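Local coordinates for Two-component insecticidal protein 16 kDa unit (Alcaligenes faecalis, PDB 5V3S) that probably acts as the aegerolysin-type 16 kDa component of a two-component insecticidal toxin that kills corn rootworm in a manner similar to Cry34Ab1/Cry35Ab1, at residues 24-30 against 62-66; 91-97 against 120-124. Where two conformers were deposited one is given. Residue numbers count along the deposited sequence, not the author numbering.

Interaction 1: residues 24-30 against 62-66; sequences IFVVNSN and IIKDE
Ile63 packs its side chain against Val26 and Ile24. The closest side-chain atoms are CG2 of Ile63 and CG2 of Val26 at 3.6 Å, and CD1 of Ile63 and CG2 of Ile24 at 3.8 Å. Ile63 is in the mt rotamer, and Leu89 also touches it and Ile24. Residues 24-27 are extended and end strand 19-27. Asn28 then takes positive phi (78/14), and 29-30 return to extended angles. Residues 62-63 are a short edge strand, and Glu66 also has positive phi (66/18). The contact joins the two sheets of the aegerolysin beta sandwich at the 62-63 edge. Strand 19-27 belongs to the six-stranded sheet and strand 62-63 to the five-stranded one. CA atoms pair Val27 with Asp65 (4.9 Å) and Asn30 with Lys64 (4.4 Å). Three hydrogen bonds fix this register. Glu66 N donates to Val26 O (2.8 Å). Asp65, with chi1 t, accepts at OD1 from Asn28 N (2.8 Å). Asp65 N donates to Asn30 OD1 (3.0 Å), for which Asn30 adopts chi1 m. Asn30 CA also makes a CA-H...O contact with Ile63 O at 3.3 Å. Phe25, chi1 t, brings CZ to 3.4 Å from Glu66 O.

Interaction 2: residues 91-97 against 120-124; sequences DGDKLVF and NYTVI
This contact spans the two sheets of the aegerolysin beta sandwich. The axes of strands 94-97 and 121-124 approach to 8.7 Å, with N-to-C directions 33° apart. The CA atoms of Val96 and Tyr121 are 7.4 Å apart, those of Phe97 and Val123 8.1 Å. A type II' turn from Asp91 to Lys94, with Gly92 at 66/-126, leads into the first strand. Val96 (-94/-51) and Phe97 form a classic beta bulge opposite Leu89, and both point their CB toward the second segment. Asn120 lies beside the Lys94 side chain, and its ND2 is hydrogen-bonded to Asp117. Tyr121 follows, chi1 m, with its ring laid across the gap. Val96 CG2 sits over one ring face in a CH-pi contact, 4.0 Å from the centroid. At the ring edge, Tyr121 OH donates a hydrogen bond to Asp91 OD2 at 2.6 Å. Val123, chi1 t, meets Val96 CG1 through CG2 (4.0 Å), and its CG1 lies 3.8 Å from CD2 of Phe97.

The two contacts come in series along the chain: 24-30 with 62-66 first, then 91-97 with 120-124. Their centres are about 11 Å apart, on the same side of the chain's centre. Each joins the same two sheets. Strands 19-27 and 121-126 flank strand 136-144 in one sheet, while 62-63 and 94-103 lie in the other. Interaction 1 is at the 62-63 edge, and interaction 2 lies farther across the sandwich. They touch directly where Ser29 OG probably hydrogen-bonds to Asp91 OD1 at 2.8 Å. Lys144 is a second link: its backbone O accepts from Asn28, and its NZ forms a salt bridge with Asp91. Polar bonds therefore connect the two contacts at this end of the single aegerolysin domain.

Interaction 1: residues 24-30 against 62-66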
ATOM      1  N   ILE A  24      -2.615  -0.085   6.104  1.00 11.01           N
ATOM      2  CA  ILE A  24      -2.443   1.326   6.522  1.00 11.03           C
ATOM      3  C   ILE A  24      -3.348   1.561   7.706  1.00 10.78           C
ATOM      4  O   ILE A  24      -4.573   1.298   7.596  1.00 11.60           O
ATOM      5  CB  ILE A  24      -2.823   2.268   5.356  1.00 12.73           C
ATOM      6  CG1 ILE A  24      -2.030   1.890   4.120  1.00 13.50           C
ATOM      7  CG2 ILE A  24      -2.620   3.755   5.684  1.00 11.61           C
ATOM      8  CD1 ILE A  24      -2.789   1.049   3.137  1.00 17.02           C
ATOM      9  N   PHE A  25      -2.741   1.917   8.847  1.00 10.80           N
ATOM     10  CA  PHE A  25      -3.505   2.113  10.100  1.00 11.60           C
ATOM     11  C   PHE A  25      -3.310   3.558  10.394  1.00  9.96           C
ATOM     12  O   PHE A  25      -2.172   4.042  10.351  1.00 10.48           O
ATOM     13  CB  PHE A  25      -2.889   1.295  11.283  1.00 13.12           C
ATOM     14  CG  PHE A  25      -3.674   1.372  12.536  1.00 14.94           C
ATOM     15  CD1 PHE A  25      -4.702   0.507  12.766  1.00 19.85           C
ATOM     16  CD2 PHE A  25      -3.442   2.399  13.454  1.00 21.24           C
ATOM     17  CE1 PHE A  25      -5.441   0.567  13.939  1.00 21.59           C
ATOM     18  CE2 PHE A  25      -4.230   2.502  14.632  1.00 21.01           C
ATOM     19  CZ  PHE A  25      -5.228   1.592  14.834  1.00 21.28           C
ATOM     20  N   VAL A  26      -4.366   4.254  10.827  1.00  9.51           N
ATOM     21  CA  VAL A  26      -4.317   5.720  10.923  1.00  9.93           C
ATOM     22  C   VAL A  26      -4.860   6.165  12.252  1.00  9.98           C
ATOM     23  O   VAL A  26      -5.693   5.465  12.797  1.00  9.24           O
ATOM     24  CB  VAL A  26      -5.106   6.435   9.811  1.00 10.82           C
ATOM     25  CG1 VAL A  26      -4.664   5.886   8.435  1.00 11.21           C
ATOM     26  CG2 VAL A  26      -6.582   6.218   9.958  1.00  9.81           C
ATOM     27  N   VAL A  27      -4.409   7.345  12.654  1.00  9.92           N
ATOM     28  CA  VAL A  27      -4.757   7.959  13.956  1.00 11.49           C
ATOM     29  C   VAL A  27      -4.888   9.456  13.810  1.00  9.65           C
ATOM     30  O   VAL A  27      -4.114  10.116  13.211  1.00  9.45           O
ATOM     31  CB  VAL A  27      -3.676   7.615  15.034  1.00 11.86           C
ATOM     32  CG1 VAL A  27      -4.015   8.201  16.386  1.00 12.79           C
ATOM     33  CG2 VAL A  27      -3.365   6.144  15.120  1.00 14.59           C
ATOM     34  N   ASN A  28      -5.908   9.972  14.461  1.00 11.84           N
ATOM     35  CA  ASN A  28      -6.166  11.393  14.672  0.50 11.48           C
ATOM     36  C   ASN A  28      -6.755  12.178  13.498  1.00 12.66           C
ATOM     37  O   ASN A  28      -6.768  13.442  13.509  1.00 13.03           O
ATOM     38  CB  ASN A  28      -4.999  12.122  15.283  0.50 11.77           C
ATOM     39  CG  ASN A  28      -5.438  13.408  15.981  0.50 11.63           C
ATOM     40  OD1 ASN A  28      -6.535  13.432  16.532  0.50 11.96           O
ATOM     41  ND2 ASN A  28      -4.610  14.486  15.923  0.50 11.32           N
ATOM     42  N   SER A  29      -7.258  11.455  12.488  1.00 14.54           N
ATOM     43  CA  SER A  29      -8.002  11.999  11.339  1.00 12.42           C
ATOM     44  C   SER A  29      -8.583  10.834  10.561  1.00 13.03           C
ATOM     45  O   SER A  29      -8.300   9.699  10.891  1.00 12.58           O
ATOM     46  CB  SER A  29      -7.140  12.827  10.435  1.00 14.06           C
ATOM     47  OG  SER A  29      -7.926  13.749   9.699  1.00 12.96           O
ATOM     48  N   ASN A  30      -9.443  11.112   9.585  1.00 12.63           N
ATOM     49  CA  ASN A  30      -9.848  10.078   8.599  1.00 13.12           C
ATOM     50  C   ASN A  30      -9.115  10.422   7.330  1.00 11.39           C
ATOM     51  O   ASN A  30      -9.008  11.574   7.000  1.00 10.46           O
ATOM     52  CB  ASN A  30     -11.309  10.111   8.317  1.00 14.56           C
ATOM     53  CG  ASN A  30     -12.107  10.147   9.610  1.00 15.37           C
ATOM     54  OD1 ASN A  30     -11.825   9.387  10.540  1.00 15.07           O
ATOM     55  ND2 ASN A  30     -13.083  11.028   9.655  1.00 18.15           N
ATOM     56  N   ILE A  62     -12.191   5.497   2.432  1.00 11.57           N
ATOM     57  CA  ILE A  62     -11.826   6.276   3.595  1.00 12.02           C
ATOM     58  C   ILE A  62     -11.364   5.319   4.689  1.00 11.09           C
ATOM     59  O   ILE A  62     -12.087   4.433   4.954  1.00 11.69           O
ATOM     60  CB  ILE A  62     -13.061   7.113   4.071  1.00 13.64           C
ATOM     61  CG1 ILE A  62     -13.492   8.109   2.966  1.00 15.82           C
ATOM     62  CG2 ILE A  62     -12.743   7.849   5.424  1.00 15.99           C
ATOM     63  CD1 ILE A  62     -12.492   9.151   2.632  1.00 18.33           C
ATOM     64  N   ILE A  63     -10.187   5.596   5.312  1.00 11.16           N
ATOM     65  CA  ILE A  63      -9.708   4.946   6.501  1.00 10.86           C
ATOM     66  C   ILE A  63     -10.030   5.827   7.677  1.00 11.60           C
ATOM     67  O   ILE A  63      -9.472   6.874   7.858  1.00 11.78           O
ATOM     68  CB  ILE A  63      -8.211   4.672   6.480  1.00 10.80           C
ATOM     69  CG1 ILE A  63      -7.813   4.023   5.135  1.00  9.65           C
ATOM     70  CG2 ILE A  63      -7.803   3.713   7.614  1.00 11.76           C
ATOM     71  CD1 ILE A  63      -6.391   3.882   4.928  1.00 10.28           C
ATOM     72  N   LYS A  64     -10.919   5.339   8.517  1.00 11.74           N
ATOM     73  CA  LYS A  64     -11.292   6.107   9.730  1.00 12.75           C
ATOM     74  C   LYS A  64     -10.281   6.078  10.854  1.00 11.36           C
ATOM     75  O   LYS A  64      -9.559   5.129  11.054  1.00 10.99           O
ATOM     76  CB  LYS A  64     -12.616   5.603  10.222  1.00 14.60           C
ATOM     77  CG  LYS A  64     -13.686   6.024   9.242  1.00 17.44           C
ATOM     78  CD  LYS A  64     -15.009   5.354   9.545  1.00 22.08           C
ATOM     79  CE  LYS A  64     -15.730   6.191  10.555  1.00 26.14           C
ATOM     80  NZ  LYS A  64     -16.845   5.388  11.196  1.00 32.97           N
ATOM     81  N   ASP A  65     -10.314   7.111  11.680  1.00 11.27           N
ATOM     82  CA  ASP A  65      -9.496   7.185  12.835  1.00 11.79           C
ATOM     83  C   ASP A  65      -9.500   5.916  13.643  1.00 11.84           C
ATOM     84  O   ASP A  65     -10.566   5.480  14.041  1.00 12.18           O
ATOM     85  CB  ASP A  65     -10.014   8.370  13.713  1.00 10.69           C
ATOM     86  CG  ASP A  65      -9.017   8.898  14.662  1.00 12.53           C
ATOM     87  OD1 ASP A  65      -8.017   8.297  15.075  1.00 13.07           O
ATOM     88  OD2 ASP A  65      -9.245  10.053  15.103  1.00 13.03           O
ATOM     89  N   GLU A  66      -8.287   5.421  13.969  1.00 13.19           N
ATOM     90  CA  GLU A  66      -8.012   4.188  14.752  1.00 13.70           C
ATOM     91  C   GLU A  66      -8.446   2.907  14.057  1.00 14.32           C
ATOM     92  O   GLU A  66      -8.614   1.914  14.734  1.00 14.62           O
ATOM     93  CB  GLU A  66      -8.537   4.228  16.192  1.00 14.45           C
ATOM     94  CG  GLU A  66      -8.023   5.445  17.006  1.00 13.58           C
ATOM     95  CD  GLU A  66      -8.705   5.573  18.376  1.00 16.59           C
ATOM     96  OE1 GLU A  66      -9.582   4.783  18.778  1.00 16.44           O
ATOM     97  OE2 GLU A  66      -8.344   6.525  19.032  1.00 19.63           O
TER
HETATM   98  O   HOH W   1      -8.082  11.524  17.932  1.00 23.11           O

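Interaction 2: residues 91-97 against 120-124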
ATOM      1  N   ASP A  91      -5.248  13.457   3.499  1.00 11.13           N
ATOM      2  CA  ASP A  91      -6.013  13.872   4.717  1.00 11.10           C
ATOM      3  C   ASP A  91      -6.770  15.113   4.203  1.00 11.48           C
ATOM      4  O   ASP A  91      -6.148  16.175   4.019  1.00 10.99           O
ATOM      5  CB  ASP A  91      -5.072  14.265   5.849  1.00 10.98           C
ATOM      6  CG  ASP A  91      -5.883  14.803   7.124  1.00 12.71           C
ATOM      7  OD1 ASP A  91      -7.062  14.557   7.138  1.00 11.39           O
ATOM      8  OD2 ASP A  91      -5.303  15.323   8.083  1.00 13.64           O
ATOM      9  N   GLY A  92      -8.034  14.935   3.814  1.00 14.16           N
ATOM     10  CA  GLY A  92      -8.757  16.004   3.121  1.00 16.26           C
ATOM     11  C   GLY A  92      -8.112  16.254   1.759  1.00 16.83           C
ATOM     12  O   GLY A  92      -7.866  15.313   0.973  1.00 19.95           O
ATOM     13  N   ASP A  93      -7.753  17.492   1.503  1.00 19.55           N
ATOM     14  CA  ASP A  93      -7.084  17.849   0.244  1.00 24.84           C
ATOM     15  C   ASP A  93      -5.527  17.842   0.358  1.00 20.27           C
ATOM     16  O   ASP A  93      -4.851  18.153  -0.582  1.00 23.98           O
ATOM     17  CB  ASP A  93      -7.534  19.228  -0.217  1.00 29.25           C
ATOM     18  CG  ASP A  93      -8.927  19.239  -0.733  1.00 32.82           C
ATOM     19  OD1 ASP A  93      -9.298  18.375  -1.628  1.00 30.86           O
ATOM     20  OD2 ASP A  93      -9.663  20.139  -0.234  1.00 34.94           O
ATOM     21  N   LYS A  94      -4.997  17.355   1.463  1.00 18.74           N
ATOM     22  CA  LYS A  94      -3.574  17.388   1.748  1.00 18.23           C
ATOM     23  C   LYS A  94      -2.989  15.999   1.387  1.00 15.11           C
ATOM     24  O   LYS A  94      -3.434  14.967   1.901  1.00 13.23           O
ATOM     25  CB  LYS A  94      -3.301  17.671   3.206  1.00 23.56           C
ATOM     26  CG  LYS A  94      -3.904  18.977   3.727  1.00 30.04           C
ATOM     27  CD  LYS A  94      -2.796  19.945   4.116  1.00 34.51           C
ATOM     28  CE  LYS A  94      -2.350  19.783   5.569  1.00 41.05           C
ATOM     29  NZ  LYS A  94      -1.724  21.049   6.115  1.00 44.21           N
ATOM     30  N   LEU A  95      -1.989  15.984   0.521  1.00 14.92           N
ATOM     31  CA  LEU A  95      -1.298  14.706   0.212  1.00 11.82           C
ATOM     32  C   LEU A  95      -0.339  14.372   1.384  1.00 12.74           C
ATOM     33  O   LEU A  95       0.555  15.164   1.687  1.00 13.42           O
ATOM     34  CB  LEU A  95      -0.525  14.876  -1.091  1.00 12.37           C
ATOM     35  CG  LEU A  95       0.286  13.623  -1.539  1.00 13.22           C
ATOM     36  CD1 LEU A  95      -0.562  12.425  -1.758  1.00 12.88           C
ATOM     37  CD2 LEU A  95       1.020  14.022  -2.818  1.00 13.96           C
ATOM     38  N   VAL A  96      -0.512  13.185   2.012  1.00 10.60           N
ATOM     39  CA  VAL A  96       0.269  12.767   3.136  1.00 10.47           C
ATOM     40  C   VAL A  96       1.465  11.906   2.666  1.00 11.65           C
ATOM     41  O   VAL A  96       2.604  12.223   3.039  1.00 10.96           O
ATOM     42  CB  VAL A  96      -0.627  12.047   4.114  1.00 11.75           C
ATOM     43  CG1 VAL A  96       0.173  11.467   5.280  1.00 12.56           C
ATOM     44  CG2 VAL A  96      -1.726  13.048   4.541  1.00 11.66           C
ATOM     45  N   PHE A  97       1.215  10.899   1.849  1.00  9.79           N
ATOM     46  CA  PHE A  97       2.327  10.031   1.254  1.00  9.15           C
ATOM     47  C   PHE A  97       1.967   9.436  -0.090  1.00  9.14           C
ATOM     48  O   PHE A  97       0.834   9.402  -0.513  1.00 10.46           O
ATOM     49  CB  PHE A  97       2.867   8.926   2.169  1.00  9.44           C
ATOM     50  CG  PHE A  97       1.938   7.733   2.417  1.00  9.76           C
ATOM     51  CD1 PHE A  97       1.732   6.751   1.496  1.00  9.56           C
ATOM     52  CD2 PHE A  97       1.304   7.560   3.660  1.00  9.76           C
ATOM     53  CE1 PHE A  97       0.933   5.641   1.771  1.00 10.29           C
ATOM     54  CE2 PHE A  97       0.517   6.485   3.929  1.00  9.99           C
ATOM     55  CZ  PHE A  97       0.310   5.506   2.968  1.00 10.83           C
ATOM     56  N   ASN A 120       3.440  17.612   9.772  1.00 14.40           N
ATOM     57  CA  ASN A 120       2.093  17.450  10.384  1.00 15.53           C
ATOM     58  C   ASN A 120       1.710  15.978  10.673  1.00 13.71           C
ATOM     59  O   ASN A 120       0.794  15.731  11.382  1.00 13.44           O
ATOM     60  CB  ASN A 120       1.086  18.154   9.489  1.00 15.84           C
ATOM     61  CG  ASN A 120       1.274  19.668   9.522  1.00 19.58           C
ATOM     62  OD1 ASN A 120       1.316  20.255  10.609  1.00 21.79           O
ATOM     63  ND2 ASN A 120       1.384  20.294   8.357  1.00 19.90           N
ATOM     64  N   TYR A 121       2.471  15.025  10.116  1.00 14.13           N
ATOM     65  CA  TYR A 121       2.193  13.601  10.183  1.00 13.22           C
ATOM     66  C   TYR A 121       3.471  12.778  10.489  1.00 12.72           C
ATOM     67  O   TYR A 121       4.571  13.145  10.098  1.00 15.12           O
ATOM     68  CB  TYR A 121       1.578  13.128   8.891  1.00 13.07           C
ATOM     69  CG  TYR A 121       0.353  13.914   8.505  1.00 12.35           C
ATOM     70  CD1 TYR A 121      -0.917  13.511   8.899  1.00 12.62           C
ATOM     71  CD2 TYR A 121       0.477  15.008   7.699  1.00 12.58           C
ATOM     72  CE1 TYR A 121      -2.068  14.195   8.471  1.00 11.33           C
ATOM     73  CE2 TYR A 121      -0.611  15.738   7.351  1.00 12.75           C
ATOM     74  CZ  TYR A 121      -1.851  15.353   7.756  1.00 12.46           C
ATOM     75  OH  TYR A 121      -2.912  16.118   7.374  1.00 15.11           O
ATOM     76  N   THR A 122       3.325  11.815  11.341  1.00 13.79           N
ATOM     77  CA  THR A 122       4.302  10.786  11.512  1.00 13.71           C
ATOM     78  C   THR A 122       3.871   9.592  10.668  1.00 12.49           C
ATOM     79  O   THR A 122       2.868   8.965  10.868  1.00 10.60           O
ATOM     80  CB  THR A 122       4.532  10.414  12.973  1.00 16.28           C
ATOM     81  OG1 THR A 122       4.819  11.615  13.716  1.00 16.85           O
ATOM     82  CG2 THR A 122       5.749   9.487  13.099  1.00 15.40           C
ATOM     83  N   VAL A 123       4.725   9.269   9.705  1.00 13.71           N
ATOM     84  CA  VAL A 123       4.429   8.171   8.834  1.00 13.56           C
ATOM     85  C   VAL A 123       5.562   7.160   8.876  1.00 12.07           C
ATOM     86  O   VAL A 123       6.681   7.519   8.530  1.00 11.62           O
ATOM     87  CB  VAL A 123       4.210   8.664   7.419  1.00 13.48           C
ATOM     88  CG1 VAL A 123       3.855   7.535   6.517  1.00 14.37           C
ATOM     89  CG2 VAL A 123       3.064   9.603   7.321  1.00 14.22           C
ATOM     90  N   ILE A 124       5.260   5.941   9.274  1.00 11.24           N
ATOM     91  CA  ILE A 124       6.270   4.840   9.468  1.00 12.90           C
ATOM     92  C   ILE A 124       5.908   3.542   8.736  1.00 12.26           C
ATOM     93  O   ILE A 124       4.807   3.000   8.967  1.00 11.26           O
ATOM     94  CB  ILE A 124       6.550   4.534  10.928  1.00 12.80           C
ATOM     95  CG1 ILE A 124       6.967   5.782  11.750  1.00 15.11           C
ATOM     96  CG2 ILE A 124       7.660   3.426  10.994  1.00 13.71           C
ATOM     97  CD1 ILE A 124       8.364   6.274  11.516  1.00 18.21           C
TER